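Long-range contacts in staphylococcal superantigen-like 1 (Staphylococcus aureus, PDB 4O1N), which probably promotes virulence by cleaving host proteins, among them collagens and cytokines: residues 119-124 with 133-138; 173-178 with 201-206. One frame throughout, in Å; residues are numbered along the deposited sequence.

Interaction 1: 119-124 with 133-138; sequences PILEIK and DFYYIS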
loop_
_atom_site.group_PDB
_atom_site.type_symbol
_atom_site.label_atom_id
_atom_site.label_comp_id
_atom_site.label_asym_id
_atom_site.label_seq_id
_atom_site.Cartn_x
_atom_site.Cartn_y
_atom_site.Cartn_z
ATOM N N PRO A 119 -1.713 -0.760 -16.360
ATOM C CA PRO A 119 -1.139 -2.070 -16.644
ATOM C C PRO A 119 -2.243 -3.088 -16.714
ATOM O O PRO A 119 -3.388 -2.773 -16.373
ATOM C CB PRO A 119 -0.268 -2.359 -15.416
ATOM C CG PRO A 119 -1.001 -1.757 -14.304
ATOM C CD PRO A 119 -1.835 -0.601 -14.902
ATOM N N ILE A 120 -1.897 -4.290 -17.163
ATOM C CA ILE A 120 -2.859 -5.357 -17.251
ATOM C C ILE A 120 -3.186 -5.840 -15.868
ATOM O O ILE A 120 -2.327 -5.941 -15.034
ATOM C CB ILE A 120 -2.334 -6.522 -18.096
ATOM C CG1 ILE A 120 -2.320 -6.125 -19.573
ATOM C CG2 ILE A 120 -3.214 -7.763 -17.934
ATOM C CD1 ILE A 120 -1.453 -7.005 -20.431
ATOM N N LEU A 121 -4.457 -6.107 -15.628
ATOM C CA LEU A 121 -4.886 -6.681 -14.363
ATOM C C LEU A 121 -5.677 -7.977 -14.668
ATOM O O LEU A 121 -6.633 -7.965 -15.458
ATOM C CB LEU A 121 -5.731 -5.683 -13.560
ATOM C CG LEU A 121 -6.369 -6.232 -12.286
ATOM C CD1 LEU A 121 -5.320 -6.446 -11.200
ATOM C CD2 LEU A 121 -7.466 -5.306 -11.784
ATOM N N GLU A 122 -5.260 -9.073 -14.030
ATOM C CA GLU A 122 -5.877 -10.355 -14.213
ATOM C C GLU A 122 -6.175 -10.962 -12.853
ATOM O O GLU A 122 -5.297 -11.046 -11.998
ATOM C CB GLU A 122 -4.936 -11.264 -15.016
ATOM C CG GLU A 122 -5.487 -12.644 -15.354
ATOM C CD GLU A 122 -4.498 -13.542 -16.115
ATOM O OE1 GLU A 122 -3.324 -13.138 -16.329
ATOM O OE2 GLU A 122 -4.890 -14.679 -16.500
ATOM N N ILE A 123 -7.396 -11.421 -12.651
ATOM C CA ILE A 123 -7.727 -12.048 -11.391
ATOM C C ILE A 123 -8.246 -13.450 -11.654
ATOM O O ILE A 123 -9.009 -13.641 -12.593
ATOM C CB ILE A 123 -8.759 -11.232 -10.624
ATOM C CG1 ILE A 123 -8.329 -9.772 -10.557
ATOM C CG2 ILE A 123 -8.912 -11.789 -9.220
ATOM C CD1 ILE A 123 -9.277 -8.879 -9.804
ATOM N N LYS A 124 -7.818 -14.410 -10.823
ATOM C CA LYS A 124 -8.203 -15.824 -10.937
ATOM C C LYS A 124 -8.758 -16.396 -9.637
ATOM O O LYS A 124 -8.094 -16.238 -8.596
ATOM C CB LYS A 124 -6.969 -16.652 -11.248
ATOM C CG LYS A 124 -6.331 -16.335 -12.554
ATOM C CD LYS A 124 -5.445 -17.488 -12.987
ATOM C CE LYS A 124 -5.319 -17.466 -14.488
ATOM N NZ LYS A 124 -4.343 -18.465 -14.948
ATOM N N ASP A 133 -8.572 -7.146 -17.285
ATOM C CA ASP A 133 -8.799 -5.706 -17.533
ATOM C C ASP A 133 -7.574 -4.897 -17.164
ATOM O O ASP A 133 -6.447 -5.341 -17.450
ATOM C CB ASP A 133 -10.063 -5.198 -16.801
ATOM C CG ASP A 133 -10.610 -3.901 -17.413
ATOM O OD1 ASP A 133 -11.473 -3.983 -18.310
ATOM O OD2 ASP A 133 -10.150 -2.784 -17.063
ATOM N N PHE A 134 -7.775 -3.748 -16.511
ATOM C CA PHE A 134 -6.717 -2.811 -16.226
ATOM C C PHE A 134 -6.729 -2.330 -14.803
ATOM O O PHE A 134 -7.792 -2.260 -14.191
ATOM C CB PHE A 134 -6.891 -1.610 -17.119
ATOM C CG PHE A 134 -6.687 -1.906 -18.573
ATOM C CD1 PHE A 134 -5.475 -2.396 -19.031
ATOM C CD2 PHE A 134 -7.679 -1.648 -19.492
ATOM C CE1 PHE A 134 -5.261 -2.628 -20.371
ATOM C CE2 PHE A 134 -7.467 -1.888 -20.843
ATOM C CZ PHE A 134 -6.256 -2.368 -21.278
ATOM N N TYR A 135 -5.529 -2.002 -14.295
ATOM C CA TYR A 135 -5.340 -1.324 -13.014
ATOM C C TYR A 135 -4.823 0.086 -13.345
ATOM O O TYR A 135 -3.989 0.230 -14.216
ATOM C CB TYR A 135 -4.371 -2.099 -12.123
ATOM C CG TYR A 135 -4.328 -1.632 -10.689
ATOM C CD1 TYR A 135 -5.204 -2.135 -9.722
ATOM C CD2 TYR A 135 -3.411 -0.661 -10.293
ATOM C CE1 TYR A 135 -5.142 -1.696 -8.396
ATOM C CE2 TYR A 135 -3.343 -0.206 -8.985
ATOM C CZ TYR A 135 -4.210 -0.723 -8.030
ATOM O OH TYR A 135 -4.124 -0.256 -6.723
ATOM N N TYR A 136 -5.320 1.130 -12.685
ATOM C CA TYR A 136 -4.891 2.491 -13.036
ATOM C C TYR A 136 -3.957 3.059 -11.977
ATOM O O TYR A 136 -4.182 2.869 -10.811
ATOM C CB TYR A 136 -6.113 3.378 -13.258
ATOM C CG TYR A 136 -7.004 2.880 -14.394
ATOM C CD1 TYR A 136 -7.048 3.556 -15.624
ATOM C CD2 TYR A 136 -7.788 1.720 -14.250
ATOM C CE1 TYR A 136 -7.849 3.091 -16.651
ATOM C CE2 TYR A 136 -8.581 1.244 -15.292
ATOM C CZ TYR A 136 -8.606 1.930 -16.472
ATOM O OH TYR A 136 -9.374 1.506 -17.511
ATOM N N ILE A 137 -2.894 3.738 -12.402
ATOM C CA ILE A 137 -1.824 4.148 -11.511
ATOM C C ILE A 137 -1.398 5.559 -11.809
ATOM O O ILE A 137 -0.976 5.861 -12.925
ATOM C CB ILE A 137 -0.574 3.298 -11.729
ATOM C CG1 ILE A 137 -0.891 1.818 -11.566
ATOM C CG2 ILE A 137 0.530 3.707 -10.769
ATOM C CD1 ILE A 137 0.019 0.960 -12.404
ATOM N N SER A 138 -1.497 6.423 -10.807
ATOM C CA SER A 138 -1.232 7.835 -11.008
ATOM C C SER A 138 0.117 8.185 -10.448
ATOM O O SER A 138 0.614 9.238 -10.761
ATOM C CB SER A 138 -2.326 8.692 -10.343
ATOM O OG SER A 138 -2.306 8.555 -8.927
#
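Pro119 and Ile137 meet through their outer carbons. The CD1 methyl of Ile137 lies 3.5 Å from Pro119 CG, and the two side chains cross obliquely. In Ile137 CG1 is anti to the carbonyl carbon (chi1 -56°), and its CD1 arm reaches the proline ring. Of the Tyr135 side chain, CB touches the same ring, 4.0 Å from Pro119 CG. Its CG is anti to the backbone N (chi1 -168°), and the phenol runs away from segment 119-124 to Arg150 and Leu151 of helix 144-159. Leu121 lies alongside the start of this side chain, CB to CB at 4.1 Å. Leu121 CD2 sits near the plane of the tyrosine ring, at its edge. Leu121 itself also faces the helix, against Arg154. Phe134 goes the other way. Its ring turns an edge to Pro119 O, which lies near the ring plane, 3.4 Å from CD1. That oxygen is already engaged, since it accepts the N-H of Tyr135 at 3.1 Å. Leu121 and Asp133 form the hydrogen-bonded pair. Leu121 N bonds to Asp133 O at 2.8 Å. Asp133 N answers to Leu121 O at 2.8 Å, nearly straight at the hydrogen (176°). Asp133 also takes a weak bond from Phe134 N on its own OD2. Ile120 and Phe134 are the non-hydrogen-bonded pair next to it, and their side chains diverge. Beyond Phe134 the second segment leaves the strand but keeps close to Pro119. The arrangement is the open end of the first beta hairpin of the beta-grasp domain, with one face of the hairpin packed on the helix.

Interaction 2: 173-178 with 201-206; sequences ITMNDG and TKINKI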
loop_
_atom_site.group_PDB
_atom_site.type_symbol
_atom_site.label_atom_id
_atom_site.label_comp_id
_atom_site.label_asym_id
_atom_site.label_seq_id
_atom_site.Cartn_x
_atom_site.Cartn_y
_atom_site.Cartn_z
ATOM N N ILE A 173 3.196 -8.794 -8.963
ATOM C CA ILE A 173 3.328 -7.574 -9.739
ATOM C C ILE A 173 4.550 -7.776 -10.566
ATOM O O ILE A 173 5.608 -8.009 -10.011
ATOM C CB ILE A 173 3.503 -6.319 -8.837
ATOM C CG1 ILE A 173 2.213 -6.023 -8.077
ATOM C CG2 ILE A 173 3.843 -5.088 -9.663
ATOM C CD1 ILE A 173 2.406 -5.742 -6.600
ATOM N N THR A 174 4.397 -7.694 -11.883
ATOM C CA THR A 174 5.511 -7.830 -12.840
ATOM C C THR A 174 5.915 -6.474 -13.439
ATOM O O THR A 174 5.070 -5.750 -13.997
ATOM C CB THR A 174 5.134 -8.823 -13.966
ATOM O OG1 THR A 174 4.476 -9.967 -13.391
ATOM C CG2 THR A 174 6.364 -9.289 -14.725
ATOM N N MET A 175 7.198 -6.129 -13.320
ATOM C CA MET A 175 7.689 -4.836 -13.798
ATOM C C MET A 175 8.125 -4.961 -15.228
ATOM O O MET A 175 8.173 -6.053 -15.747
ATOM C CB MET A 175 8.837 -4.331 -12.953
ATOM C CG MET A 175 8.586 -4.347 -11.446
ATOM S SD MET A 175 7.189 -3.294 -10.931
ATOM C CE MET A 175 7.969 -1.701 -11.309
ATOM N N ASN A 176 8.396 -3.835 -15.872
ATOM C CA ASN A 176 8.828 -3.797 -17.252
ATOM C C ASN A 176 10.113 -4.547 -17.505
ATOM O O ASN A 176 10.311 -5.103 -18.583
ATOM C CB ASN A 176 8.972 -2.358 -17.737
ATOM C CG ASN A 176 7.639 -1.744 -18.131
ATOM O OD1 ASN A 176 6.612 -2.424 -18.201
ATOM N ND2 ASN A 176 7.648 -0.463 -18.416
ATOM N N ASP A 177 10.987 -4.580 -16.522
ATOM C CA ASP A 177 12.241 -5.293 -16.681
ATOM C C ASP A 177 12.128 -6.769 -16.279
ATOM O O ASP A 177 13.113 -7.459 -16.143
ATOM C CB ASP A 177 13.379 -4.584 -15.933
ATOM C CG ASP A 177 13.206 -4.584 -14.417
ATOM O OD1 ASP A 177 12.288 -5.245 -13.872
ATOM O OD2 ASP A 177 14.002 -3.894 -13.743
ATOM N N GLY A 178 10.918 -7.253 -16.068
ATOM C CA GLY A 178 10.740 -8.651 -15.729
ATOM C C GLY A 178 10.866 -8.916 -14.247
ATOM O O GLY A 178 10.507 -9.992 -13.797
ATOM N N THR A 201 5.127 3.939 -12.814
ATOM C CA THR A 201 5.125 4.162 -14.237
ATOM C C THR A 201 5.571 2.902 -14.995
ATOM O O THR A 201 5.399 2.833 -16.191
ATOM C CB THR A 201 6.047 5.358 -14.651
ATOM O OG1 THR A 201 7.437 5.036 -14.499
ATOM C CG2 THR A 201 5.769 6.579 -13.840
ATOM N N LYS A 202 6.117 1.906 -14.312
ATOM C CA LYS A 202 6.753 0.755 -14.987
ATOM C C LYS A 202 6.219 -0.576 -14.528
ATOM O O LYS A 202 6.962 -1.555 -14.501
ATOM C CB LYS A 202 8.260 0.768 -14.737
ATOM C CG LYS A 202 8.977 1.811 -15.556
ATOM C CD LYS A 202 10.452 1.867 -15.256
ATOM C CE LYS A 202 11.109 2.934 -16.117
ATOM N NZ LYS A 202 12.515 3.170 -15.654
ATOM N N ILE A 203 4.950 -0.601 -14.125
ATOM C CA ILE A 203 4.256 -1.844 -13.756
ATOM C C ILE A 203 3.584 -2.359 -14.994
ATOM O O ILE A 203 2.773 -1.700 -15.561
ATOM C CB ILE A 203 3.184 -1.617 -12.696
ATOM C CG1 ILE A 203 3.843 -1.111 -11.419
ATOM C CG2 ILE A 203 2.423 -2.916 -12.448
ATOM C CD1 ILE A 203 2.900 -0.728 -10.304
ATOM N N ASN A 204 3.944 -3.553 -15.406
ATOM C CA ASN A 204 3.470 -4.092 -16.667
ATOM C C ASN A 204 2.233 -4.887 -16.426
ATOM O O ASN A 204 1.286 -4.805 -17.201
ATOM C CB ASN A 204 4.524 -5.023 -17.257
ATOM C CG ASN A 204 4.088 -5.657 -18.576
ATOM O OD1 ASN A 204 4.007 -4.983 -19.600
ATOM N ND2 ASN A 204 3.825 -6.954 -18.558
ATOM N N LYS A 205 2.245 -5.704 -15.378
ATOM C CA LYS A 205 1.084 -6.534 -15.097
ATOM C C LYS A 205 0.880 -6.834 -13.603
ATOM O O LYS A 205 1.826 -7.011 -12.848
ATOM C CB LYS A 205 1.200 -7.852 -15.867
ATOM C CG LYS A 205 0.026 -8.791 -15.663
ATOM C CD LYS A 205 0.132 -10.022 -16.550
ATOM C CE LYS A 205 -1.061 -10.954 -16.298
ATOM N NZ LYS A 205 -1.279 -11.870 -17.436
ATOM N N ILE A 206 -0.382 -6.942 -13.209
ATOM C CA ILE A 206 -0.717 -7.395 -11.880
ATOM C C ILE A 206 -1.612 -8.589 -11.986
ATOM O O ILE A 206 -2.666 -8.504 -12.619
ATOM C CB ILE A 206 -1.444 -6.308 -11.089
ATOM C CG1 ILE A 206 -0.458 -5.197 -10.745
ATOM C CG2 ILE A 206 -2.029 -6.888 -9.803
ATOM C CD1 ILE A 206 -1.142 -3.910 -10.404
#
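Met175 folds its side chain back over the carbonyl of Lys202 and against the side chain of Ile203. CB starts 3.7 Å from Lys202 O, although it points away from segment 201-206 overall. CG is anti to the carbonyl carbon (chi1 -50°), and bends at chi2 (-61°) and chi3 (-69°) bring the tip round. SD comes to 4.0 Å from Ile203 CG1, and the two side chains cross at a slant. CE ends 3.4 Å from Lys202 O, with CG1 of Ile203 also near. Ile198 lies against Met175, Ile203 and Ile173 from strand 197-199. Lys202 O accepts a hydrogen bond from Asn176 N, at 3.0 Å; the methyl only packs against it.

One step along is a classic beta bulge in a sheet of the beta-grasp domain. Asn204 and Lys205 both face Thr174, and both of their N-H groups bond to Thr174 O. The bond from Asn204 N is 2.8 Å and runs nearly along the C=O axis. Lys205 N uses a lone pair in the carbonyl plane. Thr174 N returns a bond to Lys205 O.

Past the bulge Ile173 and Ile206 lie side by side, pointing the same way, CG1 to CG1 at 3.9 Å. Ile173 CG2 meets Ile203 CG2 at 3.8 Å. Leu147 and Leu151 of helix 144-159 cover this face. Lys205 lies on the other face and its NZ forms a salt bridge with Glu122. At the opposite end, Asn176 OD1 touches Asn204 CB at 3.5 Å, with the two amide planes well turned from each other. A type I turn from Met175 to Gly178 then carries the chain toward strand 180-183.

In the fold
The chain first builds the OB-fold domain and then enters the beta-grasp domain. Interaction 1 comes first there and closes a short hairpin between strands 120-125 and 128-134. Helix 144-159 follows, and then strand 171-175. Interaction 2 closes a longer loop, which holds strands 180-183 and 197-199, when strand 203-210 returns beside 171-175. The two contacts are in series and neither nest nor cross. They share one sheet. Strand 203-210 runs between 171-175 and 120-125, parallel to the latter, and Ile120 O probably accepts a bond from Ile206 N. Pro119 also packs on Ile203. The last strand thus ties the first hairpin to the rest of the sheet.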